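Local structure of transcriptional regulator, MarR family (Silicibacter pomeroyi DSS-3, 3BOQ) at the interface of chains A and B. The protein probably binds DNA and regulates transcription, as a MarR-family regulator with a winged helix-turn-helix fold. Residues are numbered along the deposited sequence; one frame, centred on the assembly and turned at random. Chains: chain A/B, Transcriptional regulator, MarR family.

Contact 1: the interface of chains A and B. Residues chain A 27, 138-139, 141-142, 146; chain B 20, 24, 145-146, 149.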
loop_
_atom_site.group_PDB
_atom_site.type_symbol
_atom_site.label_atom_id
_atom_site.label_comp_id
_atom_site.label_asym_id
_atom_site.label_seq_id
_atom_site.Cartn_x
_atom_site.Cartn_y
_atom_site.Cartn_z
ATOM N N LEU A 27 -4.442 -5.997 4.831
ATOM C CA LEU A 27 -3.207 -6.570 5.367
ATOM C C LEU A 27 -2.006 -5.594 5.274
ATOM O O LEU A 27 -1.215 -5.488 6.201
ATOM C CB LEU A 27 -2.896 -7.890 4.674
ATOM C CG LEU A 27 -1.637 -8.654 5.112
ATOM C CD1 LEU A 27 -1.584 -8.900 6.604
ATOM C CD2 LEU A 27 -1.629 -9.973 4.399
ATOM N N ASP A 138 -0.800 -20.577 5.712
ATOM C CA ASP A 138 -1.493 -19.386 5.147
ATOM C C ASP A 138 -0.546 -18.466 4.376
ATOM O O ASP A 138 -0.911 -17.915 3.327
ATOM C CB ASP A 138 -2.153 -18.558 6.242
ATOM C CG ASP A 138 -3.515 -19.070 6.622
ATOM O OD1 ASP A 138 -4.026 -19.969 5.911
ATOM O OD2 ASP A 138 -4.095 -18.573 7.624
HETATM N N MSE A 139 0.661 -18.308 4.906
HETATM C CA MSE A 139 1.714 -17.509 4.286
HETATM C C MSE A 139 2.271 -18.133 3.030
HETATM O O MSE A 139 2.472 -17.436 2.068
HETATM C CB MSE A 139 2.877 -17.272 5.251
HETATM C CG MSE A 139 2.482 -16.473 6.404
HETATM SE SE MSE A 139 4.006 -15.786 7.345
HETATM C CE MSE A 139 4.981 -17.418 7.911
ATOM N N GLU A 141 0.661 -20.308 1.065
ATOM C CA GLU A 141 -0.399 -20.275 0.060
ATOM C C GLU A 141 -0.709 -18.878 -0.484
ATOM O O GLU A 141 -0.937 -18.748 -1.680
ATOM C CB GLU A 141 -1.692 -20.937 0.577
ATOM C CG GLU A 141 -1.670 -22.473 0.504
ATOM C CD GLU A 141 -2.578 -23.119 1.537
ATOM O OE1 GLU A 141 -3.283 -22.367 2.249
ATOM O OE2 GLU A 141 -2.583 -24.368 1.635
ATOM N N ALA A 142 -0.746 -17.853 0.376
ATOM C CA ALA A 142 -0.884 -16.453 -0.083
ATOM C C ALA A 142 0.237 -16.110 -1.060
ATOM O O ALA A 142 0.018 -15.539 -2.101
ATOM C CB ALA A 142 -0.834 -15.469 1.096
ATOM N N LEU A 146 -0.018 -15.132 -4.810
ATOM C CA LEU A 146 0.348 -13.755 -5.169
ATOM C C LEU A 146 1.397 -13.697 -6.260
ATOM O O LEU A 146 1.308 -12.829 -7.103
ATOM C CB LEU A 146 0.790 -12.929 -3.967
ATOM C CG LEU A 146 -0.281 -12.595 -2.935
ATOM C CD1 LEU A 146 0.373 -11.918 -1.722
ATOM C CD2 LEU A 146 -1.385 -11.742 -3.508
ATOM N N LEU B 20 6.436 -13.119 1.697
ATOM C CA LEU B 20 5.028 -12.753 1.705
ATOM C C LEU B 20 4.842 -11.247 1.629
ATOM O O LEU B 20 4.118 -10.755 0.789
ATOM C CB LEU B 20 4.314 -13.316 2.967
ATOM C CG LEU B 20 2.929 -12.685 3.228
ATOM C CD1 LEU B 20 1.934 -13.172 2.173
ATOM C CD2 LEU B 20 2.405 -12.916 4.641
ATOM N N ILE B 24 3.108 -8.777 -1.149
ATOM C CA ILE B 24 2.040 -7.882 -0.889
ATOM C C ILE B 24 2.392 -6.488 -1.353
ATOM O O ILE B 24 1.591 -5.833 -1.988
ATOM C CB ILE B 24 1.715 -7.842 0.589
ATOM C CG1 ILE B 24 1.027 -9.140 1.000
ATOM C CG2 ILE B 24 0.864 -6.638 0.891
ATOM C CD1 ILE B 24 1.074 -9.379 2.482
ATOM N N ALA B 145 -6.358 -17.202 1.553
ATOM C CA ALA B 145 -5.153 -17.173 2.382
ATOM C C ALA B 145 -5.009 -15.842 3.135
ATOM O O ALA B 145 -4.763 -15.836 4.317
ATOM C CB ALA B 145 -3.902 -17.499 1.556
ATOM N N LEU B 146 -5.210 -14.709 2.469
ATOM C CA LEU B 146 -5.068 -13.410 3.149
ATOM C C LEU B 146 -6.109 -13.205 4.262
ATOM O O LEU B 146 -5.788 -12.652 5.318
ATOM C CB LEU B 146 -5.151 -12.287 2.153
ATOM C CG LEU B 146 -4.086 -12.196 1.070
ATOM C CD1 LEU B 146 -4.505 -11.089 0.088
ATOM C CD2 LEU B 146 -2.667 -11.941 1.628
ATOM N N ILE B 149 -4.818 -15.120 7.202
ATOM C CA ILE B 149 -3.788 -14.277 7.829
ATOM C C ILE B 149 -4.397 -13.173 8.700
ATOM O O ILE B 149 -4.047 -13.039 9.867
ATOM C CB ILE B 149 -2.847 -13.672 6.767
ATOM C CG1 ILE B 149 -2.032 -14.790 6.100
ATOM C CG2 ILE B 149 -1.879 -12.674 7.393
ATOM C CD1 ILE B 149 -1.163 -14.347 4.955
#
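A:Ala142 and B:Ala145 meet where helix 136-152 of chain A lies against helix 136-153 of chain B, both regular in backbone torsions, while helix 12-43 adds A:Leu27 from one chain and B:Leu20 and B:Ile24 from the other. The CB methyl of B:Ala145 rests directly on the opposing backbone, 3.4 Å from A:Ala142 N. B:Ala145 CB also lies 3.5 Å from A:Asp138 O, so with only a methyl on each side the two C-terminal helices come close. Beside this crossing, B:Leu20 reaches A:Ala142 CB with its CD1 branch at 3.8 Å, and turns its CD2 toward CG of the selenomethionine A:Met139, whose chain it crosses at about a right angle. A:Leu27 comes in from the N-terminal helix of chain A. With CG anti to the backbone N (chi1 -179°), its two methyls spread over different partners: CD2 touches B:Ile24 CD1 at 3.4 Å and also B:Leu146 CD2 at 3.6 Å, whereas CD1 faces B:Ile149 CG2 at 3.9 Å. It crosses these three side chains at roughly right angles, methyl against methyl. B:Ile24 is thereby pinched, its CD1 tip against A:Leu27 and its CG1 against the CD1 methyl of A:Leu146 at 3.9 Å. At the start of the chain A helix, B:Ile149 CG1 packs on the methylene A:Asp138 CB at 3.8 Å. The extended chain of B:Ile149 (chi2 175°) carries its CD1 to A:Asp138 O and A:Ala142 CB. The A:Asp138 carboxylate is turned toward the backbone of B:Ala145 and B:Ile149 without bonding to either, leaving cohesion here to apolar packing. In MarR-family proteins the N- and C-terminal helices form the dimerisation domain, and this apolar helical patch, repeated by the two-fold symmetry, probably holds the two subunits together and sets the spacing of their DNA-binding lobes.

Contact 2: the interface of chains A and B. Residues chain A 24, 28, 31-32, 47, 73; chain B 21, 24-25, 28.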
loop_
_atom_site.group_PDB
_atom_site.type_symbol
_atom_site.label_atom_id
_atom_site.label_comp_id
_atom_site.label_asym_id
_atom_site.label_seq_id
_atom_site.Cartn_x
_atom_site.Cartn_y
_atom_site.Cartn_z
ATOM N N ILE A 24 -5.832 -7.073 0.264
ATOM C CA ILE A 24 -4.485 -6.548 0.105
ATOM C C ILE A 24 -4.367 -5.257 0.876
ATOM O O ILE A 24 -3.467 -5.112 1.678
ATOM C CB ILE A 24 -4.145 -6.261 -1.367
ATOM C CG1 ILE A 24 -4.116 -7.553 -2.211
ATOM C CG2 ILE A 24 -2.758 -5.581 -1.501
ATOM C CD1 ILE A 24 -2.820 -8.360 -1.901
ATOM N N HIS A 28 -1.893 -4.877 4.160
ATOM C CA HIS A 28 -0.883 -3.816 4.010
ATOM C C HIS A 28 -1.081 -2.723 5.083
ATOM O O HIS A 28 -0.124 -2.254 5.705
ATOM C CB HIS A 28 -0.954 -3.242 2.577
ATOM C CG HIS A 28 0.000 -2.121 2.307
ATOM N ND1 HIS A 28 -0.303 -0.805 2.592
ATOM C CD2 HIS A 28 1.234 -2.109 1.742
ATOM C CE1 HIS A 28 0.710 -0.034 2.237
ATOM N NE2 HIS A 28 1.648 -0.799 1.705
ATOM N N VAL A 31 0.002 -4.018 8.571
ATOM C CA VAL A 31 1.412 -4.306 8.767
ATOM C C VAL A 31 2.184 -2.995 8.720
ATOM O O VAL A 31 3.051 -2.750 9.583
ATOM C CB VAL A 31 1.957 -5.292 7.729
ATOM C CG1 VAL A 31 3.498 -5.394 7.816
ATOM C CG2 VAL A 31 1.326 -6.638 7.890
ATOM N N PHE A 32 1.830 -2.137 7.752
ATOM C CA PHE A 32 2.649 -0.984 7.408
ATOM C C PHE A 32 2.850 -0.001 8.570
ATOM O O PHE A 32 3.983 0.248 8.974
ATOM C CB PHE A 32 2.120 -0.261 6.156
ATOM C CG PHE A 32 3.147 0.630 5.497
ATOM C CD1 PHE A 32 3.870 0.182 4.392
ATOM C CD2 PHE A 32 3.403 1.899 5.995
ATOM C CE1 PHE A 32 4.824 1.005 3.788
ATOM C CE2 PHE A 32 4.364 2.728 5.406
ATOM C CZ PHE A 32 5.069 2.283 4.294
ATOM N N LEU A 47 10.210 2.913 6.769
ATOM C CA LEU A 47 10.104 1.884 5.745
ATOM C C LEU A 47 10.513 2.375 4.387
ATOM O O LEU A 47 11.151 1.625 3.645
ATOM C CB LEU A 47 8.692 1.321 5.637
ATOM C CG LEU A 47 8.451 0.051 6.420
ATOM C CD1 LEU A 47 7.127 -0.540 6.013
ATOM C CD2 LEU A 47 9.610 -0.939 6.194
ATOM N N LYS A 73 9.746 -0.944 -3.444
ATOM C CA LYS A 73 8.547 -1.723 -3.201
ATOM C C LYS A 73 7.548 -0.878 -2.448
ATOM O O LYS A 73 6.361 -1.086 -2.577
ATOM C CB LYS A 73 8.884 -3.045 -2.499
ATOM C CG LYS A 73 9.292 -4.125 -3.507
ATOM C CD LYS A 73 10.629 -4.747 -3.131
ATOM C CE LYS A 73 11.218 -5.554 -4.281
ATOM N NZ LYS A 73 11.893 -4.693 -5.297
ATOM N N TRP B 21 5.536 -10.529 2.504
ATOM C CA TRP B 21 5.432 -9.090 2.637
ATOM C C TRP B 21 5.916 -8.340 1.389
ATOM O O TRP B 21 5.264 -7.403 0.909
ATOM C CB TRP B 21 6.233 -8.676 3.873
ATOM C CG TRP B 21 6.299 -7.183 4.122
ATOM C CD1 TRP B 21 7.416 -6.445 4.326
ATOM C CD2 TRP B 21 5.186 -6.272 4.187
ATOM N NE1 TRP B 21 7.083 -5.132 4.526
ATOM C CE2 TRP B 21 5.720 -4.993 4.457
ATOM C CE3 TRP B 21 3.779 -6.418 4.039
ATOM C CZ2 TRP B 21 4.914 -3.849 4.567
ATOM C CZ3 TRP B 21 2.966 -5.278 4.180
ATOM C CH2 TRP B 21 3.544 -4.013 4.428
ATOM N N ILE B 24 3.108 -8.777 -1.149
ATOM C CA ILE B 24 2.040 -7.882 -0.889
ATOM C C ILE B 24 2.392 -6.488 -1.353
ATOM O O ILE B 24 1.591 -5.833 -1.988
ATOM C CB ILE B 24 1.715 -7.842 0.589
ATOM C CG1 ILE B 24 1.027 -9.140 1.000
ATOM C CG2 ILE B 24 0.864 -6.638 0.891
ATOM C CD1 ILE B 24 1.074 -9.379 2.482
ATOM N N LEU B 25 3.586 -6.042 -1.022
ATOM C CA LEU B 25 4.079 -4.742 -1.446
ATOM C C LEU B 25 4.153 -4.583 -2.968
ATOM O O LEU B 25 3.771 -3.529 -3.488
ATOM C CB LEU B 25 5.443 -4.445 -0.806
ATOM C CG LEU B 25 5.472 -3.978 0.657
ATOM C CD1 LEU B 25 6.944 -3.783 1.114
ATOM C CD2 LEU B 25 4.704 -2.653 0.890
ATOM N N HIS B 28 0.398 -4.616 -4.160
ATOM C CA HIS B 28 -0.173 -3.367 -3.709
ATOM C C HIS B 28 0.300 -2.169 -4.550
ATOM O O HIS B 28 -0.529 -1.394 -5.023
ATOM C CB HIS B 28 0.124 -3.105 -2.247
ATOM C CG HIS B 28 -0.346 -1.766 -1.792
ATOM N ND1 HIS B 28 0.415 -0.628 -1.936
ATOM C CD2 HIS B 28 -1.509 -1.371 -1.228
ATOM C CE1 HIS B 28 -0.237 0.407 -1.442
ATOM N NE2 HIS B 28 -1.411 -0.018 -1.008
HETATM O O HOH W 1 3.550 -0.751 -2.178
#
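A:His28 and B:His28 stack face to face on the approximate two-fold of this MarR-family dimer, whose winged helix-turn-helix lobes are carried on either side of paired helices 12-43. In this ring stack the centroids are 3.8 Å apart and the planes differ by 4°. The rings point the same way but are flipped over, NE2 of each lying over ND1 of the other and the two CE1 atoms facing one another. Each side chain has CG anti to the backbone N (178° at A:His28), which swings the ring off its own helix toward the partner. The CB of A:Phe32 lies on the other face of the A:His28 ring.

CH-pi contact is supplied by A:Val31, whose CG1 methyl sits 3.6 Å from the centroid of the six-membered ring of B:Trp21. B:Leu25 CG backs the opposite face, 3.9 Å above the plane and toward the rim, so the indole is held between aliphatic groups from both chains. A:Phe32 and A:Leu47 skirt the CZ2 side of the indole more loosely.

Apolar packing joins these rings. B:Leu25 CD2 lies beside the CD2-NE2 bond of the A:His28 ring, 3.6 Å from A:His28 CD2, the two side chains crossing at about a right angle, and A:Ile24 CG2 lies 3.9 Å from B:His28 CB. An alanine in place of A:His28 would probably leave B:His28 without its stacking mate and B:Leu25 CD2 facing a gap, freeing both to turn.

Polar contact runs through water. Water 1 is 2.9 Å from A:Lys73 O, in the turn between helices 65-71 and 79-89, and 3.1 Å from B:Leu25 O. It also pairs with B:His28 ND1 at 3.1 Å, with 150° at the hydrogen. Two carbonyls would probably take both water hydrogens, making ND1 the likely donor and fixing the flip of the B:His28 ring.

Contact 1 and contact 2 have C-alpha centres about 11 Å apart and share B:Ile24, whose CG1 and CD1 serve contact 1 while its CG2 turns to contact 2. Helix 12-43 of both chains runs through both, so the two patches form one continuous interface. Contact 1 adds the C-terminal helices, whereas contact 2 reaches helix 47-58 and the turn of the helix-turn-helix. Motion in the dimer core could therefore be passed along helix 12-43 to the DNA-binding lobes, although the structure alone does not show this. Two-fold symmetry repeats the other contacts with the chains exchanged, while the His28 pair sits across the axis.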